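Local atomic coordinates of protein PML (Homo sapiens, PDB entry 6IMQ), a protein that helps build PML nuclear bodies, whose biogenesis is regulated by oligomerization of its zinc-binding B1-box. Residues Q28-A32 with K33-A37. Sequence-based numbering, arbitrary orientation.
With ZN (zinc ion), chain H.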
loop_
_atom_site.group_PDB
_atom_site.type_symbol
_atom_site.label_atom_id
_atom_site.label_comp_id
_atom_site.label_asym_id
_atom_site.label_seq_id
_atom_site.Cartn_x
_atom_site.Cartn_y
_atom_site.Cartn_z
ATOM N N GLN B 28 -3.162 -1.836 -10.117
ATOM C CA GLN B 28 -2.655 -3.159 -10.432
ATOM C C GLN B 28 -1.866 -3.753 -9.276
ATOM O O GLN B 28 -1.298 -3.040 -8.444
ATOM C CB GLN B 28 -1.754 -3.140 -11.675
ATOM C CG GLN B 28 -2.478 -3.252 -12.982
ATOM C CD GLN B 28 -1.557 -3.052 -14.167
ATOM O OE1 GLN B 28 -0.335 -3.047 -14.025
ATOM N NE2 GLN B 28 -2.140 -2.873 -15.342
ATOM N N LEU B 29 -1.823 -5.081 -9.260
ATOM C CA LEU B 29 -1.041 -5.845 -8.299
ATOM C C LEU B 29 0.333 -6.176 -8.860
ATOM O O LEU B 29 0.466 -6.523 -10.040
ATOM C CB LEU B 29 -1.768 -7.140 -7.947
ATOM C CG LEU B 29 -3.085 -7.020 -7.179
ATOM C CD1 LEU B 29 -3.871 -8.319 -7.268
ATOM C CD2 LEU B 29 -2.783 -6.646 -5.745
ATOM N N LEU B 30 1.356 -6.091 -8.005
ATOM C CA LEU B 30 2.716 -6.368 -8.439
ATOM C C LEU B 30 3.476 -7.179 -7.401
ATOM O O LEU B 30 3.289 -7.013 -6.192
ATOM C CB LEU B 30 3.494 -5.077 -8.715
ATOM C CG LEU B 30 2.962 -4.176 -9.821
ATOM C CD1 LEU B 30 3.669 -2.833 -9.764
ATOM C CD2 LEU B 30 3.151 -4.834 -11.169
ATOM N N CYS B 31 4.338 -8.071 -7.889
ATOM C CA CYS B 31 5.292 -8.726 -7.010
ATOM C C CYS B 31 6.404 -7.739 -6.648
ATOM O O CYS B 31 6.531 -6.664 -7.241
ATOM C CB CYS B 31 5.871 -9.979 -7.662
ATOM S SG CYS B 31 7.052 -9.709 -9.001
ATOM N N ALA B 32 7.224 -8.117 -5.666
ATOM C CA ALA B 32 8.289 -7.230 -5.211
ATOM C C ALA B 32 9.219 -6.855 -6.363
ATOM O O ALA B 32 9.546 -5.680 -6.558
ATOM C CB ALA B 32 9.070 -7.894 -4.076
ATOM N N LYS B 33 9.652 -7.846 -7.148
ATOM C CA LYS B 33 10.602 -7.592 -8.231
ATOM C C LYS B 33 9.983 -6.733 -9.333
ATOM O O LYS B 33 10.623 -5.792 -9.818
ATOM C CB LYS B 33 11.136 -8.942 -8.734
ATOM C CG LYS B 33 10.776 -9.359 -10.133
ATOM C CD LYS B 33 11.911 -9.023 -11.070
ATOM C CE LYS B 33 11.356 -8.692 -12.404
ATOM N NZ LYS B 33 10.975 -9.814 -13.272
ATOM N N CYS B 34 8.735 -7.006 -9.722
ATOM C CA CYS B 34 8.086 -6.103 -10.667
ATOM C C CYS B 34 7.812 -4.751 -10.028
ATOM O O CYS B 34 7.849 -3.723 -10.714
ATOM C CB CYS B 34 6.805 -6.732 -11.203
ATOM S SG CYS B 34 7.127 -8.158 -12.295
ATOM N N PHE B 35 7.567 -4.721 -8.718
ATOM C CA PHE B 35 7.312 -3.443 -8.075
ATOM C C PHE B 35 8.557 -2.560 -8.065
ATOM O O PHE B 35 8.452 -1.354 -8.299
ATOM C CB PHE B 35 6.808 -3.646 -6.660
ATOM C CG PHE B 35 6.483 -2.372 -5.973
ATOM C CD1 PHE B 35 5.462 -1.571 -6.438
ATOM C CD2 PHE B 35 7.214 -1.963 -4.883
ATOM C CE1 PHE B 35 5.160 -0.388 -5.812
ATOM C CE2 PHE B 35 6.925 -0.784 -4.251
ATOM C CZ PHE B 35 5.885 0.008 -4.711
ATOM N N GLU B 36 9.740 -3.127 -7.804
ATOM C CA GLU B 36 10.955 -2.309 -7.831
ATOM C C GLU B 36 11.159 -1.677 -9.209
ATOM O O GLU B 36 11.607 -0.529 -9.310
ATOM C CB GLU B 36 12.170 -3.142 -7.408
ATOM C CG GLU B 36 11.969 -3.858 -6.078
ATOM C CD GLU B 36 13.114 -3.654 -5.089
ATOM O OE1 GLU B 36 14.175 -3.115 -5.476
ATOM O OE2 GLU B 36 12.944 -4.047 -3.915
ATOM N N ALA B 37 10.826 -2.397 -10.285
ATOM C CA ALA B 37 10.922 -1.801 -11.616
ATOM C C ALA B 37 9.902 -0.683 -11.795
ATOM O O ALA B 37 10.205 0.370 -12.363
ATOM C CB ALA B 37 10.730 -2.869 -12.695
HETATM ZN ZN ZN H . 5.984 -9.704 -11.001
HETATM O O HOH W 1 10.045 -4.925 -3.993
#
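L30, on strand 28-30, touches the first turn of helix 32-41 with both of its methyl branches. CD1 meets the rim of the F35 ring near its plane, 4.0 Å from F35 CD1, and the two side chains cross at about a right angle; CD2 lies 4.1 Å from C34 CB. The F35 ring stacks on F21 of strand 21-23, tying the helix to the sheet; a chi1 of -178° swings it outward from the helix while its CD1 edge stays against L30.

C31 follows as the N-cap and works through two atoms. Its SG accepts a nearly straight capping bond from C34 N, 3.3 Å long. The same sulfur binds zinc at 2.3 Å. C34 SG supplies a second ligand to this ion, and C12 and C15 complete the Cys4 site. Meanwhile C31 O receives F35 N at 2.7 Å, opening the helical i to i+4 pattern.

One residue on, A32 O accepts E36 N at 2.8 Å and a bond from a water, which also donates to E36 OE2. The water thereby links the carbonyl to the carboxylate, while E36 CG packs close to the same oxygen.

This CxxC pair, with its second cysteine in the first helical turn, is a zinc-finger arrangement in which metal binding and helix capping share one sulfur. The N-H bond to C31 SG probably stabilises its thiolate character, and the zinc, bound by two buried cysteines at the strand-to-helix turn, probably helps set the direction in which the helix leaves the strand.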